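Local coordinates for protein glyoxylate reductase (Paecilomyces sp. J18, PDB 3WNV) that reduces glyoxylate, probably to glycolate with a nicotinamide cofactor, as a fungal member of the D-isomer specific 2-hydroxyacid dehydrogenases, at residues S3-L8 / T27-P32; D50-Y55 / V79-H84; S105-A110 / L305-N310; L160-I165 / M178-H183; I248-L253 / Q275-L280. One frame throughout, in Å; residues are numbered along the deposited sequence.

Interaction 1: residues S3-L8 / T27-P32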
# COMPACT_ATOMS: atom_id res chain seq x y z
N SER A 3 23.68 0.31 -27.14
CA SER A 3 22.30 0.12 -27.45
C SER A 3 21.39 -0.19 -26.27
O SER A 3 20.33 -0.66 -26.48
CB SER A 3 22.11 -0.95 -28.46
OG SER A 3 22.66 -0.54 -29.66
N GLN A 4 21.78 0.19 -25.08
CA GLN A 4 20.90 0.01 -23.94
C GLN A 4 19.64 0.86 -24.02
O GLN A 4 19.68 1.95 -24.45
CB GLN A 4 21.60 0.37 -22.66
CG GLN A 4 22.90 -0.31 -22.45
CD GLN A 4 23.46 -0.11 -21.11
OE1 GLN A 4 23.22 0.86 -20.47
NE2 GLN A 4 24.22 -1.06 -20.67
N ALA A 5 18.55 0.29 -23.58
CA ALA A 5 17.26 0.98 -23.58
C ALA A 5 16.57 0.89 -22.22
O ALA A 5 16.80 -0.07 -21.45
CB ALA A 5 16.36 0.44 -24.68
N ALA A 6 15.72 1.86 -21.92
CA ALA A 6 14.82 1.76 -20.78
C ALA A 6 13.36 1.76 -21.26
O ALA A 6 13.02 2.46 -22.20
CB ALA A 6 15.03 2.91 -19.80
N LEU A 7 12.51 0.98 -20.61
CA LEU A 7 11.13 0.86 -21.07
C LEU A 7 10.18 1.33 -19.98
O LEU A 7 10.24 0.87 -18.83
CB LEU A 7 10.82 -0.59 -21.43
CG LEU A 7 9.34 -0.90 -21.69
CD1 LEU A 7 8.87 -0.17 -22.95
CD2 LEU A 7 9.15 -2.43 -21.86
N LEU A 8 9.29 2.25 -20.33
CA LEU A 8 8.32 2.78 -19.36
C LEU A 8 6.98 2.05 -19.56
O LEU A 8 6.45 2.07 -20.67
CB LEU A 8 8.10 4.26 -19.67
CG LEU A 8 6.84 4.87 -19.00
CD1 LEU A 8 6.77 4.69 -17.47
CD2 LEU A 8 6.68 6.38 -19.34
N THR A 27 18.25 4.66 -24.81
CA THR A 27 17.09 4.81 -25.70
C THR A 27 15.82 4.68 -24.88
O THR A 27 15.63 3.67 -24.18
CB THR A 27 17.08 3.68 -26.74
OG1 THR A 27 18.25 3.77 -27.56
CG2 THR A 27 15.80 3.71 -27.59
N LEU A 28 14.95 5.69 -24.90
CA LEU A 28 13.73 5.60 -24.10
C LEU A 28 12.61 4.99 -24.94
O LEU A 28 12.38 5.41 -26.07
CB LEU A 28 13.30 6.99 -23.56
CG LEU A 28 14.37 7.75 -22.76
CD1 LEU A 28 13.89 9.17 -22.38
CD2 LEU A 28 14.81 6.98 -21.49
N LYS A 29 11.97 3.95 -24.40
CA LYS A 29 10.87 3.24 -25.06
C LYS A 29 9.66 3.27 -24.14
O LYS A 29 9.79 3.35 -22.92
CB LYS A 29 11.25 1.78 -25.37
CG LYS A 29 12.32 1.70 -26.44
CD LYS A 29 12.51 0.28 -26.93
CE LYS A 29 13.73 0.18 -27.82
NZ LYS A 29 13.59 0.98 -29.06
N GLU A 30 8.45 3.26 -24.70
CA GLU A 30 7.29 3.29 -23.84
C GLU A 30 6.21 2.30 -24.23
O GLU A 30 5.92 2.15 -25.42
CB GLU A 30 6.66 4.70 -23.83
CG GLU A 30 7.55 5.81 -23.31
CD GLU A 30 6.80 7.13 -23.21
OE1 GLU A 30 5.56 7.08 -23.02
OE2 GLU A 30 7.43 8.21 -23.31
N PHE A 31 5.57 1.69 -23.22
CA PHE A 31 4.35 0.89 -23.42
C PHE A 31 3.24 1.52 -22.60
O PHE A 31 2.99 1.11 -21.45
CB PHE A 31 4.59 -0.56 -22.98
CG PHE A 31 3.41 -1.48 -23.23
CD1 PHE A 31 3.20 -2.01 -24.48
CD2 PHE A 31 2.55 -1.84 -22.19
CE1 PHE A 31 2.14 -2.86 -24.74
CE2 PHE A 31 1.48 -2.68 -22.43
CZ PHE A 31 1.28 -3.20 -23.72
N PRO A 32 2.57 2.55 -23.17
CA PRO A 32 1.62 3.33 -22.36
C PRO A 32 0.32 2.59 -22.07
O PRO A 32 -0.31 2.83 -21.04
CB PRO A 32 1.35 4.56 -23.23
CG PRO A 32 1.70 4.14 -24.61
CD PRO A 32 2.82 3.16 -24.48
O HOH W 1 18.27 0.91 -28.16
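Leu8 O takes the shortest bond of this contact, 2.7 Å from Phe31 N with 174° at the hydrogen. The same oxygen also meets the CA-H of Glu30. Four further backbone bonds run back toward the start of the pair, Leu8 N to Lys29 O, Lys29 N to Ala6 O, Ala6 N to Thr27 O and Thr27 N to Gln4 O, as parallel pairing requires. On one face Leu8 and Glu30 run alongside each other; Leu8 CD2 rests 3.9 Å from Glu30 OE1, and the carboxylate is held by a salt bridge to Arg16. On the other face Leu7 CD1 packs 3.9 Å from Lys29 CB, and the long lysine chain brings CE to 4.1 Å from Ala5 CB. The small Ala5 lets the lysine methylenes lie close; the bend at chi4 (-64°) turns only NZ. A water joins Ser3 O to Thr27 OG1, which suits a hydroxyl at this exposed margin. Strand 27-31 is an outermost strand of the five-stranded sheet within the chain, and together with strand 5-9 and helix 16-21 it forms a beta-alpha-beta unit of the N-terminal alpha/beta domain.

Interaction 2: residues D50-Y55 / V79-H84; sequences DVIAIY and VKYICH
Segments 50-55 and 79-84 run parallel, their strand axes 14° apart, with Ala53 opposite Tyr81, Ile54 opposite Ile82 and Tyr55 opposite Cys83. Pairing is regular at the far end, where Cys83 N reaches Ile54 O over 2.8 Å, but uneven at the start. There Ile52 O receives Lys80 N at 2.8 Å and, weakly, Tyr81 N at 3.2 Å, so two successive amides share one carbonyl where strand 81-85 begins. Ile52 CG1, anti to the backbone N (chi1 -177°), comes 4.1 Å from Lys80 CB and also lies near Tyr81 CD2. The Tyr81 ring turns its edge to Ile52 O, which lies near the ring plane.

On the Ala53 face the alanine methyl sits 3.9 Å from Tyr81 CB; a residue this small leaves space for the helix above, where Leu311 of helix 297-317 touches Ala53 and Cys83. The face of Ile54 and Ile82 is aliphatic, Ile54 CB standing 4.4 Å from Ile82 CG1; Ile54 CD1 also reaches Val79 CG1, in the turn before the strand, 4.2 Å away. Beta-branched residues favour the extended backbone, and their apolar branches suit a buried sheet face. Farther along, Tyr55 OH bonds Asn85 ND2, which gives the buried ring a polar partner. With strand 5-9 on one side and strand 103-105 on the other, these are inner strands of a parallel five-stranded sheet of order 2-1-3-4-5, a flavodoxin-like alpha/beta fold.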
# COMPACT_ATOMS: atom_id res chain seq x y z
N ASP A 50 16.94 -4.87 -26.32
CA ASP A 50 18.02 -4.06 -25.74
C ASP A 50 17.62 -3.39 -24.43
O ASP A 50 18.37 -2.58 -23.89
CB ASP A 50 18.44 -2.98 -26.74
CG ASP A 50 19.19 -3.57 -27.97
OD1 ASP A 50 20.23 -4.29 -27.81
OD2 ASP A 50 18.72 -3.34 -29.11
N VAL A 51 16.46 -3.73 -23.90
CA VAL A 51 15.97 -3.03 -22.70
C VAL A 51 16.68 -3.55 -21.45
O VAL A 51 16.54 -4.73 -21.12
CB VAL A 51 14.48 -3.22 -22.53
CG1 VAL A 51 14.02 -2.66 -21.15
CG2 VAL A 51 13.73 -2.54 -23.69
N ILE A 52 17.43 -2.70 -20.76
CA ILE A 52 18.16 -3.11 -19.55
C ILE A 52 17.35 -2.82 -18.30
O ILE A 52 17.51 -3.48 -17.27
CB ILE A 52 19.55 -2.41 -19.45
CG1 ILE A 52 20.35 -2.90 -18.22
CG2 ILE A 52 19.42 -0.91 -19.37
CD1 ILE A 52 21.77 -2.31 -18.19
N ALA A 53 16.45 -1.83 -18.37
CA ALA A 53 15.69 -1.45 -17.18
C ALA A 53 14.27 -1.07 -17.53
O ALA A 53 14.03 -0.49 -18.57
CB ALA A 53 16.36 -0.32 -16.47
N ILE A 54 13.35 -1.30 -16.60
CA ILE A 54 11.94 -1.07 -16.85
C ILE A 54 11.41 -0.23 -15.71
O ILE A 54 11.64 -0.55 -14.54
CB ILE A 54 11.16 -2.40 -16.85
CG1 ILE A 54 11.41 -3.19 -18.14
CG2 ILE A 54 9.64 -2.14 -16.68
CD1 ILE A 54 10.79 -4.62 -18.07
N TYR A 55 10.67 0.83 -16.04
CA TYR A 55 9.94 1.58 -15.03
C TYR A 55 8.52 1.06 -15.05
O TYR A 55 7.92 1.02 -16.13
CB TYR A 55 9.89 3.08 -15.45
CG TYR A 55 9.08 3.98 -14.51
CD1 TYR A 55 7.69 3.86 -14.40
CD2 TYR A 55 9.70 4.99 -13.80
CE1 TYR A 55 6.93 4.71 -13.54
CE2 TYR A 55 8.97 5.84 -12.94
CZ TYR A 55 7.59 5.68 -12.82
OH TYR A 55 6.89 6.53 -12.00
N VAL A 79 16.98 -7.63 -19.70
CA VAL A 79 16.44 -6.89 -18.55
C VAL A 79 17.19 -7.20 -17.27
O VAL A 79 17.34 -8.37 -16.88
CB VAL A 79 14.98 -7.20 -18.33
CG1 VAL A 79 14.43 -6.44 -17.08
CG2 VAL A 79 14.17 -6.87 -19.59
N LYS A 80 17.73 -6.17 -16.63
CA LYS A 80 18.49 -6.35 -15.40
C LYS A 80 17.87 -5.69 -14.20
O LYS A 80 18.24 -6.01 -13.09
CB LYS A 80 19.96 -5.97 -15.58
CG LYS A 80 20.63 -6.81 -16.66
CD LYS A 80 22.09 -7.14 -16.37
CE LYS A 80 22.93 -5.89 -16.09
NZ LYS A 80 24.39 -6.12 -16.37
N TYR A 81 16.94 -4.77 -14.43
CA TYR A 81 16.34 -3.94 -13.39
C TYR A 81 14.87 -3.72 -13.66
O TYR A 81 14.45 -3.50 -14.81
CB TYR A 81 17.01 -2.57 -13.32
CG TYR A 81 18.47 -2.65 -13.05
CD1 TYR A 81 18.96 -2.82 -11.75
CD2 TYR A 81 19.38 -2.61 -14.09
CE1 TYR A 81 20.33 -2.95 -11.52
CE2 TYR A 81 20.74 -2.72 -13.87
CZ TYR A 81 21.20 -2.89 -12.57
OH TYR A 81 22.55 -3.01 -12.36
N ILE A 82 14.07 -3.74 -12.61
CA ILE A 82 12.70 -3.27 -12.69
C ILE A 82 12.55 -2.31 -11.56
O ILE A 82 12.74 -2.68 -10.39
CB ILE A 82 11.68 -4.39 -12.51
CG1 ILE A 82 11.77 -5.35 -13.67
CG2 ILE A 82 10.23 -3.82 -12.44
CD1 ILE A 82 10.98 -6.66 -13.35
N CYS A 83 12.25 -1.07 -11.90
CA CYS A 83 12.11 -0.03 -10.92
C CYS A 83 10.65 0.30 -10.79
O CYS A 83 10.02 0.81 -11.70
CB CYS A 83 12.96 1.19 -11.34
SG CYS A 83 14.75 0.75 -11.44
N HIS A 84 10.09 -0.05 -9.62
CA HIS A 84 8.67 -0.05 -9.37
C HIS A 84 8.21 1.15 -8.53
O HIS A 84 8.82 1.48 -7.50
CB HIS A 84 8.32 -1.37 -8.63
CG HIS A 84 6.89 -1.46 -8.16
ND1 HIS A 84 5.84 -1.78 -8.99
CD2 HIS A 84 6.35 -1.24 -6.93
CE1 HIS A 84 4.71 -1.80 -8.28
NE2 HIS A 84 5.00 -1.46 -7.03

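Interaction 3: residues S105-A110 / L305-N310; sequences SSTPIA and LLVLNN
Asn310 meets Ser105 along its whole length. Its CB is 3.5 Å from Ser105 OG and its CG 3.4 Å from the same oxygen, while OD1 lies 3.4 Å from Ser105 CB; none of these is a hydrogen bond across the contact. The amide looks elsewhere for its polar mates. OD1 accepts from Leu321 N, and ND2 donates both to Thr322 OG1 and, over 2.9 Å, to Leu306 O one helical turn back. That carbonyl is approached from above its plane by ND2, with the Asn310 backbone N on the opposite face, so a single residue grips it twice. An asparagine is well fitted here, offering a donor and an acceptor to a buried chain segment. An alanine at Asn310 would probably leave Leu321 N and Thr322 OG1 without their amide partner and open a gap beside Ser105.

The remaining contact is apolar. Leu306 and Thr107 pass antiparallel; Leu306 CG, anti to the backbone N (chi1 -177°), carries CD2 to 3.7 Å from Thr107 CA and also toward Pro108 and Ala110. Thr107 CG2 and Val307 CG2 are only 3.4 Å apart, a tight methyl pair. The Thr107 hydroxyl, for its part, makes a weak bond to Gly86 N, and a sulfate ion lies about 6 Å from the Thr107 side chain. The contact lays C-terminal helix 297-317 against the loop between strand 103-105 and helix 112-127, consistent with the two-domain design of D-2-hydroxyacid dehydrogenases, in which the chain crosses to the coenzyme domain and returns.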
# COMPACT_ATOMS: atom_id res chain seq x y z
N SER A 105 13.60 -2.49 -7.43
CA SER A 105 13.48 -1.45 -6.42
C SER A 105 12.03 -1.04 -6.24
O SER A 105 11.19 -1.25 -7.12
CB SER A 105 14.39 -0.25 -6.79
OG SER A 105 13.89 0.42 -7.92
N SER A 106 11.69 -0.49 -5.06
CA SER A 106 10.32 -0.01 -4.82
C SER A 106 10.48 1.39 -4.28
O SER A 106 11.60 1.95 -4.37
CB SER A 106 9.60 -0.88 -3.76
OG SER A 106 10.48 -1.03 -2.66
N THR A 107 9.41 1.94 -3.72
CA THR A 107 9.46 3.30 -3.15
C THR A 107 9.01 3.31 -1.69
O THR A 107 7.89 3.74 -1.41
CB THR A 107 8.59 4.28 -3.92
OG1 THR A 107 7.21 3.85 -3.89
CG2 THR A 107 9.06 4.38 -5.38
N PRO A 108 9.96 2.99 -0.78
CA PRO A 108 9.81 2.98 0.69
C PRO A 108 10.30 4.27 1.40
O PRO A 108 11.32 4.76 1.09
CB PRO A 108 10.78 1.88 1.10
CG PRO A 108 11.91 2.08 0.14
CD PRO A 108 11.18 2.26 -1.18
N ILE A 109 9.50 4.85 2.27
CA ILE A 109 9.82 6.17 2.82
C ILE A 109 9.45 7.42 2.03
O ILE A 109 9.65 8.47 2.53
CB ILE A 109 11.30 6.43 3.05
CG1 ILE A 109 12.04 5.22 3.61
CG2 ILE A 109 11.44 7.62 3.98
CD1 ILE A 109 13.46 5.61 4.08
N ALA A 110 8.79 7.30 0.91
CA ALA A 110 8.11 8.35 0.23
C ALA A 110 6.61 8.30 0.53
O ALA A 110 5.98 9.29 0.53
CB ALA A 110 8.37 8.29 -1.22
N LEU A 305 10.04 10.44 -8.60
CA LEU A 305 11.44 10.86 -8.60
C LEU A 305 12.34 9.77 -8.01
O LEU A 305 13.46 9.57 -8.49
CB LEU A 305 11.62 12.20 -7.87
CG LEU A 305 11.02 13.41 -8.57
CD1 LEU A 305 11.18 14.65 -7.71
CD2 LEU A 305 11.67 13.63 -9.92
N LEU A 306 11.85 9.10 -6.96
CA LEU A 306 12.59 8.00 -6.35
C LEU A 306 12.79 6.84 -7.32
O LEU A 306 13.87 6.28 -7.41
CB LEU A 306 11.89 7.51 -5.05
CG LEU A 306 12.61 6.39 -4.27
CD1 LEU A 306 14.06 6.74 -3.93
CD2 LEU A 306 11.79 6.14 -3.03
N VAL A 307 11.75 6.49 -8.08
CA VAL A 307 11.90 5.45 -9.09
C VAL A 307 12.91 5.86 -10.16
O VAL A 307 13.75 5.06 -10.59
CB VAL A 307 10.54 5.13 -9.76
CG1 VAL A 307 10.68 3.91 -10.70
CG2 VAL A 307 9.50 4.82 -8.69
N LEU A 308 12.86 7.13 -10.58
CA LEU A 308 13.71 7.57 -11.67
C LEU A 308 15.15 7.67 -11.19
O LEU A 308 16.07 7.46 -11.96
CB LEU A 308 13.18 8.88 -12.29
CG LEU A 308 11.87 8.65 -13.08
CD1 LEU A 308 11.14 9.97 -13.34
CD2 LEU A 308 12.13 7.92 -14.40
N ASN A 309 15.34 8.00 -9.91
CA ASN A 309 16.68 8.02 -9.34
C ASN A 309 17.28 6.62 -9.20
O ASN A 309 18.48 6.44 -9.40
CB ASN A 309 16.69 8.79 -8.01
CG ASN A 309 16.66 10.29 -8.21
OD1 ASN A 309 17.20 10.78 -9.18
ND2 ASN A 309 16.00 11.02 -7.31
N ASN A 310 16.45 5.65 -8.83
CA ASN A 310 16.85 4.25 -8.89
C ASN A 310 17.27 3.85 -10.30
O ASN A 310 18.31 3.25 -10.48
CB ASN A 310 15.72 3.34 -8.43
CG ASN A 310 15.74 3.10 -6.95
OD1 ASN A 310 16.56 2.31 -6.45
ND2 ASN A 310 14.85 3.78 -6.22

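Interaction 4: residues L160-I165 / M178-H183; sequences LGMGGI and MNIIYH
Met162 runs crosswise to Tyr182. Met162 CB is close to the ring, 3.4 Å from Tyr182 CD2, and Met162 CG stands over one ring face, offset toward the rim. The methionine then folds, with chi2 at 71° and chi3 at 76°, which brings CE back to 3.9 Å from Tyr182 CB and 4.3 Å from Ile180 CG2. A flexible, unbranched chain suits this place because it can fold over one side of the tyrosine and still reach Ile180. At the far end, Tyr182 OH bonds Glu193 and Leu188 N, and the ring makes an edge-to-face contact with Tyr198. An alanine at Tyr182 would probably leave Glu193 and Leu188 N without their hydroxyl and open a gap beside Met162.

His183, the other large contributor, offers both its carbonyl and its ring edge. His183 O accepts from Gly161 N at 3.1 Å, and Leu160 CD1 packs 3.5 Å from that oxygen while meeting the imidazole at its edge, in plane, 4.0 Å from CD2. The ring's ND1 is engaged by Val199 O, which fixes its turn. At Gly161 the positive phi (97°) would push a side chain into the carbonyl oxygen of Leu160, so glycine is the residue that fits, and Gly163 occupies the N-cap position of helix 164-175. Strand 156-160, a glycine-rich turn, helix 164-175 and strand 179-183 make up the beta-alpha-beta unit of a Rossmann fold, whose GxGxxG pattern at Gly161, Gly163 and Gly166 probably receives the cofactor's pyrophosphate.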
# COMPACT_ATOMS: atom_id res chain seq x y z
N LEU A 160 -0.40 -3.65 13.74
CA LEU A 160 0.22 -4.91 13.27
C LEU A 160 1.12 -4.60 12.07
O LEU A 160 0.62 -4.36 11.00
CB LEU A 160 -0.88 -5.89 12.86
CG LEU A 160 -0.42 -7.24 12.29
CD1 LEU A 160 0.33 -7.99 13.37
CD2 LEU A 160 -1.64 -7.99 11.83
N GLY A 161 2.44 -4.63 12.27
CA GLY A 161 3.38 -4.29 11.22
C GLY A 161 3.79 -2.86 11.43
O GLY A 161 3.31 -1.95 10.77
N MET A 162 4.67 -2.66 12.40
CA MET A 162 5.23 -1.37 12.72
C MET A 162 6.46 -1.21 11.83
O MET A 162 7.45 -1.94 11.94
CB MET A 162 5.60 -1.35 14.21
CG MET A 162 6.48 -0.20 14.63
SD MET A 162 5.53 1.33 14.56
CE MET A 162 4.54 1.15 16.03
N GLY A 163 6.35 -0.29 10.89
CA GLY A 163 7.40 -0.01 9.93
C GLY A 163 7.39 1.48 9.75
O GLY A 163 6.98 2.20 10.66
N GLY A 164 7.80 1.95 8.57
CA GLY A 164 7.88 3.36 8.32
C GLY A 164 6.52 4.02 8.41
O GLY A 164 6.38 5.09 9.02
N ILE A 165 5.51 3.38 7.81
CA ILE A 165 4.16 3.95 7.86
C ILE A 165 3.62 3.91 9.29
O ILE A 165 3.08 4.91 9.76
CB ILE A 165 3.20 3.26 6.91
CG1 ILE A 165 3.61 3.58 5.45
CG2 ILE A 165 1.79 3.84 7.12
CD1 ILE A 165 2.99 2.63 4.41
N MET A 178 -3.25 9.04 22.32
CA MET A 178 -3.31 7.57 22.32
C MET A 178 -2.03 6.91 22.87
O MET A 178 -0.96 7.48 22.79
CB MET A 178 -3.60 7.04 20.91
CG MET A 178 -4.86 7.63 20.35
SD MET A 178 -5.32 6.85 18.82
CE MET A 178 -6.20 5.39 19.40
N ASN A 179 -2.20 5.71 23.44
CA ASN A 179 -1.10 4.85 23.84
C ASN A 179 -0.87 3.89 22.68
O ASN A 179 -1.81 3.47 22.00
CB ASN A 179 -1.48 4.03 25.07
CG ASN A 179 -1.81 4.89 26.24
OD1 ASN A 179 -2.85 4.72 26.87
ND2 ASN A 179 -0.93 5.84 26.53
N ILE A 180 0.38 3.54 22.44
CA ILE A 180 0.69 2.78 21.21
C ILE A 180 1.23 1.40 21.55
O ILE A 180 2.18 1.28 22.34
CB ILE A 180 1.72 3.49 20.33
CG1 ILE A 180 1.42 4.98 20.24
CG2 ILE A 180 1.82 2.82 18.94
CD1 ILE A 180 0.06 5.30 19.52
N ILE A 181 0.63 0.37 20.99
CA ILE A 181 1.19 -0.98 21.07
C ILE A 181 1.36 -1.56 19.67
O ILE A 181 0.70 -1.12 18.72
CB ILE A 181 0.35 -1.96 21.93
CG1 ILE A 181 -1.07 -2.10 21.35
CG2 ILE A 181 0.29 -1.46 23.37
CD1 ILE A 181 -1.93 -3.18 22.12
N TYR A 182 2.22 -2.55 19.53
CA TYR A 182 2.44 -3.13 18.21
C TYR A 182 2.92 -4.56 18.27
O TYR A 182 3.49 -5.02 19.27
CB TYR A 182 3.44 -2.30 17.40
CG TYR A 182 4.89 -2.65 17.74
CD1 TYR A 182 5.51 -2.14 18.89
CD2 TYR A 182 5.65 -3.46 16.89
CE1 TYR A 182 6.85 -2.47 19.21
CE2 TYR A 182 6.99 -3.77 17.20
CZ TYR A 182 7.57 -3.27 18.35
OH TYR A 182 8.90 -3.58 18.63
N HIS A 183 2.72 -5.26 17.16
CA HIS A 183 3.28 -6.59 17.00
C HIS A 183 3.91 -6.74 15.62
O HIS A 183 3.26 -6.49 14.59
CB HIS A 183 2.24 -7.69 17.18
CG HIS A 183 2.80 -9.07 16.96
ND1 HIS A 183 3.66 -9.66 17.86
CD2 HIS A 183 2.70 -9.92 15.91
CE1 HIS A 183 4.02 -10.85 17.39
NE2 HIS A 183 3.46 -11.02 16.21

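Interaction 5: residues I248-L253 / Q275-L280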
# COMPACT_ATOMS: atom_id res chain seq x y z
N ILE A 248 -7.49 -8.65 5.29
CA ILE A 248 -8.65 -8.93 6.10
C ILE A 248 -9.62 -9.75 5.26
O ILE A 248 -9.76 -9.49 4.07
CB ILE A 248 -9.37 -7.64 6.53
CG1 ILE A 248 -8.39 -6.73 7.24
CG2 ILE A 248 -10.62 -8.02 7.41
CD1 ILE A 248 -8.92 -5.33 7.57
N ASP A 249 -10.23 -10.76 5.88
CA ASP A 249 -11.33 -11.53 5.32
C ASP A 249 -12.54 -10.58 5.33
O ASP A 249 -13.21 -10.43 6.36
CB ASP A 249 -11.58 -12.78 6.19
CG ASP A 249 -12.73 -13.63 5.67
OD1 ASP A 249 -13.51 -13.13 4.85
OD2 ASP A 249 -12.85 -14.82 6.06
N GLU A 250 -12.78 -9.89 4.22
CA GLU A 250 -13.73 -8.78 4.23
C GLU A 250 -15.14 -9.28 4.52
O GLU A 250 -15.95 -8.58 5.14
CB GLU A 250 -13.67 -8.05 2.88
CG GLU A 250 -14.27 -6.65 2.90
CD GLU A 250 -13.83 -5.85 1.66
OE1 GLU A 250 -12.61 -5.60 1.56
OE2 GLU A 250 -14.68 -5.52 0.76
N LYS A 251 -15.44 -10.50 4.11
CA LYS A 251 -16.78 -11.04 4.40
C LYS A 251 -16.92 -11.28 5.89
O LYS A 251 -17.97 -11.02 6.47
CB LYS A 251 -17.06 -12.32 3.62
CG LYS A 251 -17.44 -12.09 2.16
CD LYS A 251 -17.59 -13.41 1.47
CE LYS A 251 -17.75 -13.21 -0.02
NZ LYS A 251 -17.67 -14.50 -0.76
N ALA A 252 -15.85 -11.73 6.54
CA ALA A 252 -15.87 -11.89 7.99
C ALA A 252 -15.94 -10.56 8.74
O ALA A 252 -16.58 -10.44 9.80
CB ALA A 252 -14.65 -12.68 8.46
N LEU A 253 -15.28 -9.56 8.20
CA LEU A 253 -15.32 -8.21 8.75
C LEU A 253 -16.76 -7.70 8.70
O LEU A 253 -17.27 -7.12 9.69
CB LEU A 253 -14.36 -7.31 7.96
CG LEU A 253 -14.50 -5.83 8.33
CD1 LEU A 253 -13.94 -5.60 9.69
CD2 LEU A 253 -13.75 -4.98 7.27
N GLN A 275 -14.05 -3.27 -6.26
CA GLN A 275 -15.29 -3.71 -5.64
C GLN A 275 -15.15 -3.60 -4.13
O GLN A 275 -14.04 -3.73 -3.60
CB GLN A 275 -15.62 -5.15 -6.02
CG GLN A 275 -15.71 -5.40 -7.53
CD GLN A 275 -16.48 -4.32 -8.25
OE1 GLN A 275 -17.52 -3.86 -7.78
NE2 GLN A 275 -15.97 -3.89 -9.40
N VAL A 276 -16.25 -3.34 -3.43
CA VAL A 276 -16.28 -3.33 -1.96
C VAL A 276 -17.43 -4.25 -1.54
O VAL A 276 -18.51 -4.23 -2.17
CB VAL A 276 -16.55 -1.89 -1.43
CG1 VAL A 276 -16.73 -1.87 0.08
CG2 VAL A 276 -15.45 -0.88 -1.91
N GLU A 277 -17.25 -5.08 -0.52
CA GLU A 277 -18.38 -5.92 -0.09
C GLU A 277 -19.60 -5.05 0.19
O GLU A 277 -19.48 -4.02 0.84
CB GLU A 277 -18.06 -6.73 1.17
CG GLU A 277 -17.14 -7.92 0.95
CD GLU A 277 -17.75 -8.98 0.07
OE1 GLU A 277 -18.88 -9.43 0.34
OE2 GLU A 277 -17.08 -9.38 -0.91
N PRO A 278 -20.77 -5.45 -0.32
CA PRO A 278 -21.96 -4.60 -0.20
C PRO A 278 -22.30 -4.22 1.24
O PRO A 278 -22.55 -3.04 1.51
CB PRO A 278 -23.08 -5.49 -0.77
CG PRO A 278 -22.41 -6.41 -1.68
CD PRO A 278 -21.05 -6.69 -1.04
N GLY A 279 -22.29 -5.18 2.17
CA GLY A 279 -22.60 -4.89 3.56
C GLY A 279 -21.63 -3.89 4.16
O GLY A 279 -21.93 -3.23 5.16
N LEU A 280 -20.46 -3.77 3.55
CA LEU A 280 -19.49 -2.77 4.00
C LEU A 280 -19.83 -1.39 3.38
O LEU A 280 -20.00 -0.39 4.08
CB LEU A 280 -18.10 -3.25 3.60
CG LEU A 280 -16.89 -2.54 4.14
CD1 LEU A 280 -17.02 -2.43 5.65
CD2 LEU A 280 -15.63 -3.34 3.78
O HOH W 2 -13.61 -5.97 -1.73
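The carboxylates of Glu250 and Glu277 face different neighbours, their planes 67° apart. Over one face of the Glu250 group stands Leu280 CD2, 3.7 Å from Glu250 CD; Glu250 CG, anti to the backbone N (chi1 -162°), meets the same methyl. Glu277 CG lies beside the OE2 edge, 3.4 Å from Glu250 OE2, somewhat to the other side of the plane. At the rim, Glu250 OE2 takes Glu277 N at 2.9 Å, nearly along the C-O axis and almost straight (170°), and accepts from a water that bridges to Gln275 O. Glu250 OE1 is bound by Glu271 N, so two backbone amides fix the rotation and would tend to stabilise the charge, though the Glu277 carboxylate nearby would work against this. Over one face of the Glu277 carboxylate runs the aliphatic part of Lys251, with CG 3.5 Å from Glu277 OE1; Lys251 NZ is 5.2 Å from Glu277 OE2, so no salt bridge is made. Glutamate suits position 250 because its extended chain carries acceptors to the neighbouring loop.

Each segment also begins a helix. Ala252 N donates to Asp249 OD1 (3.2 Å) from above the carboxylate plane, capping helix 250-259, and Glu277 is at the N-cap of helix 278-281. Leu253 CD2 and Leu280 CD2 come within 4.3 Å. Both leucines also touch Val265, so the two helix starts meet over strand 262-267 of the seven-stranded sheet.

Overall arrangement
Interactions 1 and 2 belong to one five-stranded parallel sheet, with strands 5-9 and 51-57 as neighbours; interaction 1 includes an outermost strand and has exposed residues, whereas interaction 2 is buried. Interaction 3 touches interaction 2 through Ser105 and Val307 and adds a helix to that domain by side-chain packing, largely apolar, beside a buried asparagine, rather than by strand pairing. Interactions 4 and 5 lie in the coenzyme domain, their centres about 24 Å apart: one is a buried glycine-rich turn against a strand, the other a partly buried, carboxylate-centred meeting of helix starts. Both are nested along the chain within the long loop closed by interaction 3.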